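Local coordinates for erythrocyte membrane protein 1 (Plasmodium falciparum, PDB 2XU0) that probably binds receptors on the host cell surface, this piece being the N-terminal NTS-DBL1α1 domain, a rosetting domain of the much longer parasite adhesion protein, at residues A[23-28]-A[278-283]; A[401-406]-A[418-422]. The protein carries 10 engineered substitutions. One frame throughout, in Å; residues are numbered along the deposited sequence.

Interaction 1 of 2, residues A[23-28]-A[278-283]; sequences RNVLEN and YFRKGS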
loop_
_atom_site.group_PDB
_atom_site.type_symbol
_atom_site.label_atom_id
_atom_site.label_comp_id
_atom_site.label_asym_id
_atom_site.label_seq_id
_atom_site.Cartn_x
_atom_site.Cartn_y
_atom_site.Cartn_z
ATOM N N ARG A 23 -9.088 2.585 3.493
ATOM C CA ARG A 23 -8.972 3.206 2.182
ATOM C C ARG A 23 -10.104 4.201 1.933
ATOM O O ARG A 23 -9.833 5.315 1.517
ATOM C CB ARG A 23 -8.877 2.161 1.036
ATOM C CG ARG A 23 -8.586 2.839 -0.337
ATOM C CD ARG A 23 -8.444 1.851 -1.504
ATOM N NE ARG A 23 -9.678 1.101 -1.766
ATOM C CZ ARG A 23 -10.686 1.546 -2.520
ATOM N NH1 ARG A 23 -10.623 2.742 -3.092
ATOM N NH2 ARG A 23 -11.776 0.810 -2.679
ATOM N N ASN A 24 -11.353 3.805 2.158
ATOM C CA ASN A 24 -12.500 4.684 1.961
ATOM C C ASN A 24 -12.489 5.881 2.889
ATOM O O ASN A 24 -12.709 7.011 2.437
ATOM C CB ASN A 24 -13.855 3.885 2.064
ATOM C CG ASN A 24 -14.159 3.152 0.802
ATOM O OD1 ASN A 24 -13.821 3.620 -0.279
ATOM N ND2 ASN A 24 -14.763 1.977 0.900
ATOM N N VAL A 25 -12.196 5.656 4.176
ATOM C CA VAL A 25 -12.155 6.766 5.147
ATOM C C VAL A 25 -11.015 7.750 4.801
ATOM O O VAL A 25 -11.236 8.949 4.815
ATOM C CB VAL A 25 -12.100 6.239 6.606
ATOM C CG1 VAL A 25 -11.722 7.336 7.605
ATOM C CG2 VAL A 25 -13.430 5.574 6.990
ATOM N N LEU A 26 -9.836 7.243 4.418
ATOM C CA LEU A 26 -8.701 8.121 4.113
ATOM C C LEU A 26 -8.946 8.900 2.835
ATOM O O LEU A 26 -8.605 10.081 2.782
ATOM C CB LEU A 26 -7.350 7.344 4.064
ATOM C CG LEU A 26 -6.915 6.569 5.333
ATOM C CD1 LEU A 26 -5.815 5.542 5.007
ATOM C CD2 LEU A 26 -6.471 7.486 6.430
ATOM N N GLU A 27 -9.515 8.246 1.804
ATOM C CA GLU A 27 -9.874 8.866 0.516
ATOM C C GLU A 27 -10.873 10.023 0.764
ATOM O O GLU A 27 -10.779 11.099 0.143
ATOM C CB GLU A 27 -10.553 7.833 -0.399
ATOM C CG GLU A 27 -9.597 6.976 -1.206
ATOM C CD GLU A 27 -9.085 7.622 -2.470
ATOM O OE1 GLU A 27 -9.187 8.861 -2.599
ATOM O OE2 GLU A 27 -8.513 6.893 -3.303
ATOM N N ASN A 28 -11.792 9.809 1.685
ATOM C CA ASN A 28 -12.757 10.849 2.014
ATOM C C ASN A 28 -12.126 12.061 2.678
ATOM O O ASN A 28 -12.526 13.190 2.386
ATOM C CB ASN A 28 -13.961 10.317 2.730
ATOM C CG ASN A 28 -14.898 9.599 1.793
ATOM O OD1 ASN A 28 -15.366 10.159 0.800
ATOM N ND2 ASN A 28 -15.158 8.334 2.058
ATOM N N TYR A 278 -11.690 2.364 -10.864
ATOM C CA TYR A 278 -11.444 2.656 -9.446
ATOM C C TYR A 278 -12.779 2.849 -8.736
ATOM O O TYR A 278 -13.632 3.604 -9.213
ATOM C CB TYR A 278 -10.578 3.916 -9.286
ATOM C CG TYR A 278 -10.062 4.110 -7.871
ATOM C CD1 TYR A 278 -9.099 3.259 -7.339
ATOM C CD2 TYR A 278 -10.530 5.147 -7.073
ATOM C CE1 TYR A 278 -8.638 3.414 -6.036
ATOM C CE2 TYR A 278 -10.031 5.348 -5.782
ATOM C CZ TYR A 278 -9.080 4.475 -5.272
ATOM O OH TYR A 278 -8.632 4.569 -3.979
ATOM N N PHE A 279 -12.956 2.184 -7.601
ATOM C CA PHE A 279 -14.189 2.332 -6.845
ATOM C C PHE A 279 -13.878 2.789 -5.439
ATOM O O PHE A 279 -12.954 2.268 -4.804
ATOM C CB PHE A 279 -14.967 0.999 -6.763
ATOM C CG PHE A 279 -15.454 0.406 -8.061
ATOM C CD1 PHE A 279 -16.794 0.484 -8.420
ATOM C CD2 PHE A 279 -14.586 -0.294 -8.896
ATOM C CE1 PHE A 279 -17.256 -0.125 -9.592
ATOM C CE2 PHE A 279 -15.046 -0.885 -10.080
ATOM C CZ PHE A 279 -16.379 -0.790 -10.422
ATOM N N ARG A 280 -14.693 3.709 -4.925
ATOM C CA ARG A 280 -14.599 4.200 -3.545
ATOM C C ARG A 280 -15.975 4.623 -3.070
ATOM O O ARG A 280 -16.845 4.897 -3.904
ATOM C CB ARG A 280 -13.550 5.326 -3.381
ATOM C CG ARG A 280 -13.640 6.449 -4.406
ATOM C CD ARG A 280 -12.953 7.706 -3.928
ATOM N NE ARG A 280 -13.726 8.301 -2.847
ATOM C CZ ARG A 280 -14.613 9.271 -3.005
ATOM N NH1 ARG A 280 -14.792 9.831 -4.197
ATOM N NH2 ARG A 280 -15.303 9.718 -1.970
ATOM N N LYS A 281 -16.200 4.608 -1.747
ATOM C CA LYS A 281 -17.486 4.965 -1.155
ATOM C C LYS A 281 -17.388 6.191 -0.300
ATOM O O LYS A 281 -16.362 6.420 0.329
ATOM C CB LYS A 281 -18.066 3.819 -0.307
ATOM C CG LYS A 281 -18.419 2.599 -1.138
ATOM C CD LYS A 281 -19.044 1.526 -0.306
ATOM C CE LYS A 281 -19.250 0.289 -1.148
ATOM N NZ LYS A 281 -19.742 -0.836 -0.321
ATOM N N GLY A 282 -18.464 6.969 -0.280
ATOM C CA GLY A 282 -18.585 8.120 0.597
ATOM C C GLY A 282 -18.972 7.653 1.981
ATOM O O GLY A 282 -19.325 6.487 2.182
ATOM N N SER A 283 -18.960 8.575 2.932
ATOM C CA SER A 283 -19.325 8.335 4.327
ATOM C C SER A 283 -20.770 7.848 4.467
ATOM O O SER A 283 -21.092 7.169 5.436
ATOM C CB SER A 283 -19.135 9.615 5.127
ATOM O OG SER A 283 -17.826 10.121 4.918
HETATM O O HOH W 1 -13.869 7.262 -0.257
#
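A helix of the N-terminal segment of PfEMP1 docks crosswise on a two-stranded antiparallel hairpin (279-281 with 287-289) of the Duffy-binding-like domain. The axes of 23-28 and 279-281 pass 7.8 Å apart at 79°, and polar groups dominate the buried contact. Several bonds reach the strand backbone. Both Arg23 NH1 and NH2 donate to Phe279 O (2.9 and 2.8 Å), Asn24 OD1 accepts from Lys281 N (3.0 Å), and one turn on, Asn28 ND2 donates to Lys281 O (2.8 Å). Asn24 and Asn28 thus treat the strand edge much as a neighbouring strand would, taking the N-H and the C=O of Lys281. Elsewhere Asn24 ND2 bonds Ser18 O, and Arg23 forms a salt bridge with Glu17. Between side chains, Arg280 NH2 donates to Asn28 OD1 (2.8 Å), while Arg23 NH1 makes a weak bond to Tyr278 OH (2.8 Å). Water 1 joins Asn24 O, Lys281 O and Arg280 NE. Glu27 also holds Thr304 and the backbone of Tyr305, tying in the loop beyond the hairpin. Glu27 OE2 accepts a very short hydrogen bond, 2.4 Å, from Tyr278 OH, near the plane of the tyrosine ring.

Interaction 2 of 2, residues A[401-406]-A[418-422]; sequences EIQKWK and YENLD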
loop_
_atom_site.group_PDB
_atom_site.type_symbol
_atom_site.label_atom_id
_atom_site.label_comp_id
_atom_site.label_asym_id
_atom_site.label_seq_id
_atom_site.Cartn_x
_atom_site.Cartn_y
_atom_site.Cartn_z
ATOM N N GLU A 401 2.470 9.867 15.310
ATOM C CA GLU A 401 1.958 10.821 14.314
ATOM C C GLU A 401 0.791 11.622 14.889
ATOM O O GLU A 401 0.753 12.834 14.715
ATOM C CB GLU A 401 1.591 10.128 12.971
ATOM C CG GLU A 401 2.794 9.540 12.245
ATOM C CD GLU A 401 3.869 10.556 11.890
ATOM O OE1 GLU A 401 3.749 11.201 10.827
ATOM O OE2 GLU A 401 4.823 10.724 12.680
ATOM N N ILE A 402 -0.129 10.949 15.600
ATOM C CA ILE A 402 -1.266 11.564 16.283
ATOM C C ILE A 402 -0.758 12.560 17.375
ATOM O O ILE A 402 -1.264 13.684 17.452
ATOM C CB ILE A 402 -2.211 10.460 16.858
ATOM C CG1 ILE A 402 -3.068 9.784 15.764
ATOM C CG2 ILE A 402 -3.088 10.979 18.022
ATOM C CD1 ILE A 402 -4.126 10.680 15.005
ATOM N N GLN A 403 0.246 12.140 18.190
ATOM C CA GLN A 403 0.859 12.953 19.271
ATOM C C GLN A 403 1.593 14.168 18.722
ATOM O O GLN A 403 1.550 15.244 19.333
ATOM C CB GLN A 403 1.820 12.125 20.159
ATOM C CG GLN A 403 1.140 11.094 21.074
ATOM C CD GLN A 403 -0.010 11.657 21.876
ATOM O OE1 GLN A 403 -1.152 11.208 21.750
ATOM N NE2 GLN A 403 0.252 12.678 22.684
ATOM N N LYS A 404 2.269 13.992 17.572
ATOM C CA LYS A 404 2.965 15.061 16.876
ATOM C C LYS A 404 1.919 16.139 16.513
ATOM O O LYS A 404 2.179 17.315 16.734
ATOM C CB LYS A 404 3.664 14.500 15.628
ATOM C CG LYS A 404 4.230 15.548 14.683
ATOM C CD LYS A 404 4.738 14.936 13.389
ATOM C CE LYS A 404 3.623 14.521 12.457
ATOM N NZ LYS A 404 4.164 14.147 11.136
ATOM N N TRP A 405 0.714 15.728 16.052
ATOM C CA TRP A 405 -0.365 16.648 15.697
ATOM C C TRP A 405 -0.860 17.459 16.893
ATOM O O TRP A 405 -1.047 18.672 16.766
ATOM C CB TRP A 405 -1.541 15.916 15.010
ATOM C CG TRP A 405 -2.736 16.803 14.838
ATOM C CD1 TRP A 405 -2.874 17.822 13.940
ATOM C CD2 TRP A 405 -3.881 16.866 15.698
ATOM N NE1 TRP A 405 -4.048 18.500 14.172
ATOM C CE2 TRP A 405 -4.678 17.945 15.256
ATOM C CE3 TRP A 405 -4.298 16.129 16.819
ATOM C CZ2 TRP A 405 -5.885 18.288 15.879
ATOM C CZ3 TRP A 405 -5.489 16.473 17.439
ATOM C CH2 TRP A 405 -6.269 17.541 16.970
ATOM N N LYS A 406 -1.109 16.778 18.030
ATOM C CA LYS A 406 -1.604 17.376 19.269
ATOM C C LYS A 406 -0.636 18.419 19.824
ATOM O O LYS A 406 -1.068 19.512 20.203
ATOM C CB LYS A 406 -1.868 16.284 20.321
ATOM C CG LYS A 406 -3.296 15.768 20.323
ATOM C CD LYS A 406 -3.393 14.350 20.882
ATOM C CE LYS A 406 -4.812 13.950 21.231
ATOM N NZ LYS A 406 -5.684 13.803 20.031
ATOM N N TYR A 418 -4.470 15.070 9.880
ATOM C CA TYR A 418 -4.539 14.545 11.245
ATOM C C TYR A 418 -5.604 15.315 12.063
ATOM O O TYR A 418 -6.265 14.692 12.889
ATOM C CB TYR A 418 -3.154 14.452 11.911
ATOM C CG TYR A 418 -2.333 13.284 11.397
ATOM C CD1 TYR A 418 -2.572 11.985 11.840
ATOM C CD2 TYR A 418 -1.295 13.480 10.489
ATOM C CE1 TYR A 418 -1.830 10.903 11.353
ATOM C CE2 TYR A 418 -0.529 12.411 10.018
ATOM C CZ TYR A 418 -0.807 11.124 10.445
ATOM O OH TYR A 418 -0.074 10.065 9.955
ATOM N N GLU A 419 -5.867 16.617 11.728
ATOM C CA GLU A 419 -6.937 17.426 12.357
ATOM C C GLU A 419 -8.286 16.722 12.053
ATOM O O GLU A 419 -9.073 16.493 12.963
ATOM C CB GLU A 419 -6.948 18.869 11.782
ATOM C CG GLU A 419 -6.704 19.968 12.807
ATOM C CD GLU A 419 -5.566 20.922 12.491
ATOM O OE1 GLU A 419 -5.629 21.611 11.445
ATOM O OE2 GLU A 419 -4.632 21.023 13.318
ATOM N N ASN A 420 -8.506 16.320 10.783
ATOM C CA ASN A 420 -9.711 15.615 10.347
ATOM C C ASN A 420 -9.895 14.233 10.957
ATOM O O ASN A 420 -11.030 13.862 11.213
ATOM C CB ASN A 420 -9.794 15.543 8.834
ATOM C CG ASN A 420 -10.436 16.761 8.246
ATOM O OD1 ASN A 420 -11.665 16.842 8.131
ATOM N ND2 ASN A 420 -9.620 17.757 7.907
ATOM N N LEU A 421 -8.807 13.456 11.156
ATOM C CA LEU A 421 -8.862 12.124 11.784
ATOM C C LEU A 421 -9.352 12.256 13.215
ATOM O O LEU A 421 -10.129 11.424 13.686
ATOM C CB LEU A 421 -7.469 11.454 11.822
ATOM C CG LEU A 421 -6.994 10.727 10.593
ATOM C CD1 LEU A 421 -5.564 10.306 10.774
ATOM C CD2 LEU A 421 -7.873 9.503 10.288
ATOM N N ASP A 422 -8.850 13.281 13.906
ATOM C CA ASP A 422 -9.196 13.631 15.282
ATOM C C ASP A 422 -10.664 14.014 15.407
ATOM O O ASP A 422 -11.313 13.527 16.328
ATOM C CB ASP A 422 -8.307 14.769 15.792
ATOM C CG ASP A 422 -8.693 15.262 17.170
ATOM O OD1 ASP A 422 -8.334 14.593 18.162
ATOM O OD2 ASP A 422 -9.321 16.340 17.258
HETATM O O HOH W 2 2.107 10.816 8.736
#
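Two large aromatic side chains, one from each helix, are the main bumps. Trp405 reaches across and lays one face of its indole over the backbone of 418-422, covering Tyr418 C and Glu419 N, with Trp405 CG 3.8 Å from Tyr418 CB. Tyr418 points the other way, into the hollow beside Glu401 and Ile402: one ring face meets Glu401 C, Ile402 CD1 lies at the ring edge 3.8 Å from Tyr418 CD1, and Tyr418 OH comes 3.4 Å from Glu401 CB. Ile402 CD1 also approaches Leu421 CD1 at 4.5 Å. The pieces belong to consecutive helices, 371-407 and 415-423, of the C-terminal subdomain of the Duffy-binding-like fold; a short connection turns the chain so that the axes of 401-406 and 418-422 cross at 100°, 10.2 Å apart at their closest. Phe312 and Leu313 of helix 311-338 also touch Tyr418. Polar groups border this packing. Trp405 NE1 donates to Glu419 OE2 (2.7 Å) in the given conformer, and Lys406 NZ forms a salt bridge with Asp422 OD1 (3.3 Å), an oxygen also bonded to Ser427. Water 2 links Tyr418 OH (2.6 Å) to Glu401 OE1 (2.7 Å), which Lys404 NZ meets in a salt bridge at 3.0 Å.

In the fold
The two contacts follow one another along the chain: interaction 1 is closed by strand 279-281 well before helix 371-407 opens interaction 2. Their centres lie 20 Å apart, and their nearest atoms come within about 5 Å without touching. Helix 22-39 connects them: residues 23-28 pack on the hairpin, while the following Ile29 touches Asn420 and Leu421 of helix 415-423. Leu313 of helix 311-338 meets Leu26 as well as Tyr418 and Leu421. The N-terminal segment is therefore built into the Duffy-binding-like domain, between its hairpin and its C-terminal subdomain. Interaction 2 lies nearer the magnesium site, the Glu401 side chain being about 13 Å from the ion.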